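PDB 3G5O: toxin RelG from Mycobacterium tuberculosis, which cleaves RNA as the toxic half of a type II toxin-antitoxin system of the RelE family, inhibits growth and is neutralised by its cognate antitoxin. Local coordinates for residues His31-Pro34 and Pro35-Ala39; Glu43-Phe46 and Gly47-Arg51; Lys58-Arg61 and Arg62-Gly66. All blocks are in the same frame, centred on the assembly; numbering follows the deposited sequence.

Contact 1 (His31-Pro34 and Pro35-Ala39); sequences HKLP and PRILA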
loop_
_atom_site.group_PDB
_atom_site.type_symbol
_atom_site.label_atom_id
_atom_site.label_comp_id
_atom_site.label_asym_id
_atom_site.label_seq_id
_atom_site.Cartn_x
_atom_site.Cartn_y
_atom_site.Cartn_z
ATOM N N HIS C 31 24.620 -9.033 1.778
ATOM C CA HIS C 31 25.379 -9.798 0.783
ATOM C C HIS C 31 25.071 -9.514 -0.677
ATOM O O HIS C 31 25.907 -9.774 -1.537
ATOM C CB HIS C 31 25.334 -11.309 1.066
ATOM C CG HIS C 31 26.504 -11.775 1.869
ATOM N ND1 HIS C 31 27.786 -11.807 1.355
ATOM C CD2 HIS C 31 26.607 -12.168 3.157
ATOM C CE1 HIS C 31 28.625 -12.218 2.287
ATOM N NE2 HIS C 31 27.936 -12.439 3.392
ATOM N N LYS C 32 23.895 -8.982 -0.974
ATOM C CA LYS C 32 23.567 -8.663 -2.345
ATOM C C LYS C 32 24.217 -7.372 -2.834
ATOM O O LYS C 32 24.131 -7.069 -4.026
ATOM C CB LYS C 32 22.045 -8.522 -2.531
ATOM C CG LYS C 32 21.254 -9.760 -2.132
ATOM C CD LYS C 32 19.774 -9.677 -2.566
ATOM C CE LYS C 32 18.968 -8.750 -1.688
ATOM N NZ LYS C 32 17.592 -9.304 -1.478
ATOM N N LEU C 33 24.784 -6.582 -1.922
ATOM C CA LEU C 33 25.245 -5.236 -2.268
ATOM C C LEU C 33 26.722 -5.217 -2.672
ATOM O O LEU C 33 27.538 -5.919 -2.070
ATOM C CB LEU C 33 25.078 -4.293 -1.077
ATOM C CG LEU C 33 23.665 -4.189 -0.515
ATOM C CD1 LEU C 33 23.608 -3.329 0.773
ATOM C CD2 LEU C 33 22.758 -3.669 -1.633
ATOM N N PRO C 34 27.076 -4.361 -3.634
ATOM C CA PRO C 34 28.487 -4.170 -3.923
ATOM C C PRO C 34 29.181 -3.441 -2.765
ATOM O O PRO C 34 28.508 -2.755 -1.971
ATOM C CB PRO C 34 28.471 -3.288 -5.170
ATOM C CG PRO C 34 27.240 -2.367 -4.943
ATOM C CD PRO C 34 26.210 -3.386 -4.342
ATOM N N PRO C 35 30.514 -3.570 -2.670
ATOM C CA PRO C 35 31.181 -3.112 -1.437
ATOM C C PRO C 35 30.983 -1.664 -1.004
ATOM O O PRO C 35 30.917 -1.404 0.225
ATOM C CB PRO C 35 32.676 -3.411 -1.690
ATOM C CG PRO C 35 32.650 -4.618 -2.628
ATOM C CD PRO C 35 31.424 -4.352 -3.539
ATOM N N ARG C 36 30.928 -0.719 -1.933
ATOM C CA ARG C 36 30.748 0.680 -1.498
ATOM C C ARG C 36 29.391 0.896 -0.836
ATOM O O ARG C 36 29.261 1.659 0.124
ATOM C CB ARG C 36 30.833 1.690 -2.675
ATOM C CG ARG C 36 32.241 1.946 -3.227
ATOM C CD ARG C 36 32.159 3.050 -4.333
ATOM N NE ARG C 36 31.619 4.326 -3.826
ATOM C CZ ARG C 36 32.358 5.259 -3.221
ATOM N NH1 ARG C 36 33.655 5.055 -3.037
ATOM N NH2 ARG C 36 31.816 6.387 -2.788
ATOM N N ILE C 37 28.359 0.298 -1.412
ATOM C CA ILE C 37 26.997 0.485 -0.908
ATOM C C ILE C 37 26.810 -0.279 0.418
ATOM O O ILE C 37 26.156 0.206 1.373
ATOM C CB ILE C 37 25.952 0.050 -1.976
ATOM C CG1 ILE C 37 26.098 0.937 -3.225
ATOM C CG2 ILE C 37 24.528 0.162 -1.420
ATOM C CD1 ILE C 37 25.113 0.603 -4.373
ATOM N N LEU C 38 27.418 -1.467 0.460
ATOM C CA LEU C 38 27.402 -2.300 1.629
ATOM C C LEU C 38 28.024 -1.515 2.809
ATOM O O LEU C 38 27.404 -1.412 3.881
ATOM C CB LEU C 38 28.120 -3.610 1.351
ATOM C CG LEU C 38 27.795 -4.753 2.304
ATOM C CD1 LEU C 38 28.363 -6.120 1.770
ATOM C CD2 LEU C 38 28.265 -4.452 3.730
ATOM N N ALA C 39 29.170 -0.875 2.567
ATOM C CA ALA C 39 29.849 -0.061 3.596
ATOM C C ALA C 39 29.008 1.177 3.997
ATOM O O ALA C 39 28.942 1.514 5.185
ATOM C CB ALA C 39 31.254 0.346 3.139
#

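Contact 2 (Glu43-Phe46 and Gly47-Arg51); sequences EFAF and GDLSR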
loop_
_atom_site.group_PDB
_atom_site.type_symbol
_atom_site.label_atom_id
_atom_site.label_comp_id
_atom_site.label_asym_id
_atom_site.label_seq_id
_atom_site.Cartn_x
_atom_site.Cartn_y
_atom_site.Cartn_z
ATOM N N GLU C 43 27.536 1.921 7.799
ATOM C CA GLU C 43 27.843 3.161 8.517
ATOM C C GLU C 43 26.574 3.938 8.837
ATOM O O GLU C 43 26.475 4.592 9.889
ATOM C CB GLU C 43 28.839 4.037 7.745
ATOM C CG GLU C 43 30.224 3.368 7.600
ATOM C CD GLU C 43 31.029 3.350 8.922
ATOM O OE1 GLU C 43 30.626 4.052 9.878
ATOM O OE2 GLU C 43 32.082 2.660 8.991
ATOM N N PHE C 44 25.578 3.829 7.966
ATOM C CA PHE C 44 24.292 4.467 8.270
ATOM C C PHE C 44 23.623 3.716 9.456
ATOM O O PHE C 44 23.206 4.337 10.409
ATOM C CB PHE C 44 23.356 4.435 7.036
ATOM C CG PHE C 44 21.967 4.887 7.330
ATOM C CD1 PHE C 44 21.741 6.158 7.833
ATOM C CD2 PHE C 44 20.886 4.048 7.094
ATOM C CE1 PHE C 44 20.447 6.592 8.125
ATOM C CE2 PHE C 44 19.597 4.463 7.387
ATOM C CZ PHE C 44 19.386 5.746 7.890
ATOM N N ALA C 45 23.575 2.387 9.393
ATOM C CA ALA C 45 22.874 1.583 10.413
ATOM C C ALA C 45 23.487 1.861 11.778
ATOM O O ALA C 45 22.762 2.070 12.751
ATOM C CB ALA C 45 22.960 0.093 10.095
ATOM N N PHE C 46 24.810 1.910 11.849
ATOM C CA PHE C 46 25.460 2.065 13.157
ATOM C C PHE C 46 25.742 3.506 13.578
ATOM O O PHE C 46 26.308 3.741 14.651
ATOM C CB PHE C 46 26.715 1.168 13.232
ATOM C CG PHE C 46 26.373 -0.311 13.154
ATOM C CD1 PHE C 46 25.513 -0.882 14.085
ATOM C CD2 PHE C 46 26.842 -1.109 12.114
ATOM C CE1 PHE C 46 25.177 -2.236 14.008
ATOM C CE2 PHE C 46 26.532 -2.471 12.034
ATOM C CZ PHE C 46 25.685 -3.034 12.968
ATOM N N GLY C 47 25.349 4.452 12.725
ATOM C CA GLY C 47 25.582 5.876 12.956
ATOM C C GLY C 47 24.264 6.617 13.052
ATOM O O GLY C 47 23.611 6.565 14.088
ATOM N N ASP C 48 23.860 7.293 11.975
ATOM C CA ASP C 48 22.606 8.037 11.963
ATOM C C ASP C 48 21.367 7.262 12.399
ATOM O O ASP C 48 20.515 7.829 13.076
ATOM C CB ASP C 48 22.352 8.725 10.608
ATOM C CG ASP C 48 23.357 9.851 10.326
ATOM O OD1 ASP C 48 24.139 10.224 11.252
ATOM O OD2 ASP C 48 23.387 10.349 9.177
ATOM N N LEU C 49 21.226 6.006 11.968
ATOM C CA LEU C 49 20.030 5.244 12.338
ATOM C C LEU C 49 19.980 4.918 13.837
ATOM O O LEU C 49 18.905 5.017 14.500
ATOM C CB LEU C 49 19.904 3.967 11.513
ATOM C CG LEU C 49 18.815 3.023 11.974
ATOM C CD1 LEU C 49 17.425 3.600 11.661
ATOM C CD2 LEU C 49 19.020 1.638 11.342
ATOM N N SER C 50 21.131 4.511 14.349
ATOM C CA SER C 50 21.331 4.314 15.779
ATOM C C SER C 50 20.987 5.558 16.598
ATOM O O SER C 50 20.284 5.461 17.610
ATOM C CB SER C 50 22.795 3.969 16.031
ATOM O OG SER C 50 22.987 3.813 17.401
ATOM N N ARG C 51 21.499 6.707 16.177
ATOM C CA ARG C 51 21.266 7.967 16.913
ATOM C C ARG C 51 19.859 8.480 16.838
ATOM O O ARG C 51 19.359 9.036 17.828
ATOM C CB ARG C 51 22.228 9.097 16.478
ATOM C CG ARG C 51 23.671 8.877 16.941
ATOM C CD ARG C 51 24.612 9.997 16.474
ATOM N NE ARG C 51 24.907 9.952 15.033
ATOM C CZ ARG C 51 25.925 9.296 14.460
ATOM N NH1 ARG C 51 26.785 8.583 15.175
ATOM N NH2 ARG C 51 26.085 9.351 13.149
HETATM O O HOH W 1 25.815 7.349 9.773
#

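Contact 3 (Lys58-Arg61 and Arg62-Gly66); sequences KPLR and RELAG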
loop_
_atom_site.group_PDB
_atom_site.type_symbol
_atom_site.label_atom_id
_atom_site.label_comp_id
_atom_site.label_asym_id
_atom_site.label_seq_id
_atom_site.Cartn_x
_atom_site.Cartn_y
_atom_site.Cartn_z
ATOM N N LYS C 58 10.318 6.637 8.324
ATOM C CA LYS C 58 8.861 6.842 8.410
ATOM C C LYS C 58 8.191 5.543 8.859
ATOM O O LYS C 58 8.623 4.460 8.450
ATOM C CB LYS C 58 8.279 7.196 7.028
ATOM C CG LYS C 58 8.708 8.580 6.490
ATOM C CD LYS C 58 7.940 9.739 7.163
ATOM C CE LYS C 58 8.419 11.086 6.659
ATOM N NZ LYS C 58 9.737 11.472 7.283
ATOM N N PRO C 59 7.148 5.642 9.704
ATOM C CA PRO C 59 6.414 4.414 10.065
ATOM C C PRO C 59 5.601 3.938 8.855
ATOM O O PRO C 59 5.058 4.756 8.126
ATOM C CB PRO C 59 5.476 4.870 11.222
ATOM C CG PRO C 59 5.258 6.408 10.938
ATOM C CD PRO C 59 6.588 6.876 10.330
ATOM N N LEU C 60 5.510 2.635 8.646
ATOM C CA LEU C 60 4.765 2.115 7.532
ATOM C C LEU C 60 3.307 1.813 7.966
ATOM O O LEU C 60 2.971 1.810 9.180
ATOM C CB LEU C 60 5.450 0.848 6.958
ATOM C CG LEU C 60 6.878 1.018 6.416
ATOM C CD1 LEU C 60 7.339 -0.249 5.670
ATOM C CD2 LEU C 60 6.897 2.229 5.463
ATOM N N ARG C 61 2.450 1.541 6.992
ATOM C CA ARG C 61 1.029 1.513 7.313
ATOM C C ARG C 61 0.415 0.186 6.978
ATOM O O ARG C 61 1.066 -0.642 6.315
ATOM C CB ARG C 61 0.305 2.622 6.558
ATOM C CG ARG C 61 0.755 4.011 6.961
ATOM C CD ARG C 61 0.632 4.225 8.495
ATOM N NE ARG C 61 0.934 5.598 8.901
ATOM C CZ ARG C 61 1.478 5.920 10.070
ATOM N NH1 ARG C 61 1.777 4.974 10.959
ATOM N NH2 ARG C 61 1.701 7.197 10.366
ATOM N N ARG C 62 -0.844 -0.000 7.421
ATOM C CA ARG C 62 -1.667 -1.147 7.035
ATOM C C ARG C 62 -0.967 -2.449 7.436
ATOM O O ARG C 62 -0.565 -2.591 8.571
ATOM C CB ARG C 62 -2.001 -1.151 5.517
ATOM C CG ARG C 62 -2.271 0.229 4.849
ATOM C CD ARG C 62 -3.537 0.914 5.366
ATOM N NE ARG C 62 -3.806 2.221 4.724
ATOM C CZ ARG C 62 -3.764 3.419 5.327
ATOM N NH1 ARG C 62 -3.431 3.532 6.611
ATOM N NH2 ARG C 62 -4.059 4.513 4.632
ATOM N N GLU C 63 -0.810 -3.383 6.505
ATOM C CA GLU C 63 -0.229 -4.674 6.878
ATOM C C GLU C 63 1.232 -4.582 7.294
ATOM O O GLU C 63 1.753 -5.521 7.938
ATOM C CB GLU C 63 -0.335 -5.703 5.762
ATOM C CG GLU C 63 -1.673 -6.428 5.662
ATOM C CD GLU C 63 -2.744 -5.593 4.980
ATOM O OE1 GLU C 63 -2.426 -4.463 4.514
ATOM O OE2 GLU C 63 -3.905 -6.066 4.921
ATOM N N LEU C 64 1.892 -3.481 6.970
ATOM C CA LEU C 64 3.277 -3.353 7.423
ATOM C C LEU C 64 3.374 -2.457 8.672
ATOM O O LEU C 64 4.483 -2.028 9.053
ATOM C CB LEU C 64 4.172 -2.826 6.293
ATOM C CG LEU C 64 4.236 -3.692 5.032
ATOM C CD1 LEU C 64 5.223 -3.135 3.988
ATOM C CD2 LEU C 64 4.646 -5.112 5.391
ATOM N N ALA C 65 2.223 -2.182 9.304
ATOM C CA ALA C 65 2.220 -1.348 10.512
ATOM C C ALA C 65 3.156 -1.982 11.536
ATOM O O ALA C 65 3.227 -3.200 11.618
ATOM C CB ALA C 65 0.764 -1.167 11.094
ATOM N N GLY C 66 3.892 -1.169 12.286
ATOM C CA GLY C 66 4.866 -1.696 13.260
ATOM C C GLY C 66 6.323 -1.660 12.755
ATOM O O GLY C 66 7.257 -1.856 13.548
HETATM O O HOH W 2 4.627 1.388 11.531
#

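Contact 1 (His31-Pro34 and Pro35-Ala39)
Pro34 and Ile37 meet across the start of helix 35-51, the puckered pyrrolidine ring of Pro34 crossing the longer branch of the isoleucine at a slant. Ring atom Pro34 CG lies 3.7 Å from Ile37 CD1, with CG1 of the same branch close behind. Ile37 carries that branch beside its own backbone N (chi1 -62°), which brings CD1 to the proline ring, while its CG2 methyl turns to Leu33 and comes 4.2 Å from Leu33 CD1. Leu33 also reaches the next residue of the helix: Leu33 CB and Leu38 CB are 4.0 Å apart. Leu38 CG stands anti to its backbone N (chi1 -161°), and its CD1 methyl ends near the carbonyl oxygen of Leu33.

The backbone of the first turn closes through one acceptor. Leu38 N donates to Pro34 O at 3.0 Å in a nearly straight bond (166° at the hydrogen), and Ile37 N adds a weak, strongly bent one. Pro34 holds the N-cap position and Pro35 opens the helix. Leu33 and Ile37 lean on His95 of strand 87-95, whereas Leu38 packs against Phe93 of the antitoxin chain Rv2865.

Chemically, the proline pair suits a helix start: neither ring nitrogen has a hydrogen to donate, and the first turn of a helix asks for none there. Apolar contacts of Leu33 and Pro34 with Ile37 and Leu38 flank the turn, and the Pro34 carbonyl takes up the amide of Leu38.

Contact 2 (Glu43-Phe46 and Gly47-Arg51)
Phe44, Leu49 and Gly47 are the residues most buried by this contact within helix 35-51; Phe44 and Leu49 pack together, and Gly47 lies in the widened pi-type turn. The methylene Leu49 CB sits over one face of the phenyl ring, 4.2 Å from the Phe44 centroid and displaced toward the rim, a CH-pi contact. Phe44 has CG anti to its backbone N (chi1 172°), which swings the ring along the helix toward the following turn. There Asp48 CB approaches it obliquely, 3.8 Å from Phe44 CE1, and the carboxylate stands almost perpendicular to the ring.

The carbonyl of Phe44 joins the same residues through the backbone. Leu49 N gives Phe44 O a bond of 3.0 Å, five residues on as in a pi turn, and Gly47 N a bond of 3.2 Å, the two donors coming from opposite faces of the carbonyl plane. Gly47 makes its bond with phi/psi of -118°/-101°. Ser50 N makes a weak bond to Ala45 O. Water 1 enters the widened turn, donating to Glu43 O at 2.8 Å and accepting from Asp48 N. Arg51 NH2 closes a salt bridge of 2.9 Å on Asp48 OD1, while Asp48 OD2 pairs with Arg72.

The widened turn is thus bonded in its own way: Phe44 O takes two amides and a water links Glu43 O to Asp48 N, while Phe44 and Leu49 pack onto Leu77 of the sheet.

Contact 3 (Lys58-Arg61 and Arg62-Gly66)
Past Leu60 the chain leaves its extended course and doubles back in a type II' beta turn, with Arg62 at positive phi (59°) and Leu64 N bonded to Arg61 O at 3.0 Å. The donor stands above the plane of that carbonyl, 40° out of it. One residue further on, Ala65 N bonds to Arg62 O and closes a second turn, close to type I.

The turn brings Leu60 and Leu64 side by side, pointing the same way. Leu60 CB is 3.9 Å from Leu64 CB, and farther out the methyl tips Leu60 CD1 and Leu64 CD1 meet at 4.0 Å. Both leucines hold CG beside the backbone N, which keeps the branches alongside each other. Nearby, Ala65 CA approaches Leu60 O at 3.5 Å in a fairly linear CH···O contact. Water 2 bridges the ends of the turn, donating to Leu60 O and accepting from Gly66 N at 2.8 Å.

The arginines are bent at chi2 and send their guanidinium groups to two antitoxin chains. Arg61 forms a salt bridge with Glu51 of one Rv2865 chain, and Arg62 NE bonds to Gln56 of the second Rv2865 chain. Arg62 NH1 still lies 3.8 Å from Arg61 CB.

This turn links edge strand 57-59 to strand 68-72 of the mixed sheet. Backbone bonds of Lys58 with Ser69 and of Leu60 with Thr67 hold its two arms in antiparallel pairing, and Leu64, just after the corner residues, packs on Ile71 of the same Rv2865 chain that supplies Glu51, well away from helix 35-51.

In the fold
Contacts 1 and 2 lie in series on helix 35-51, the first at its N-terminal start and the second at its C-terminal end, with centres 16 Å apart. Contact 3 follows at the end of strand 57-59 and the turn after it, on the opposite side of the chain's centre from both. Its centre is 26 Å from that of contact 1 and 21 Å from that of contact 2; with nearest atoms about 15 Å and 8 Å away, it touches neither. What unites them is the antitoxin: chains of Rv2865 reach each, at Leu38, at Glu43 through a salt bridge to Arg90 of Rv2865, and, two of them, at the turn 58-66, consistent with antitoxin wrapped round the toxin.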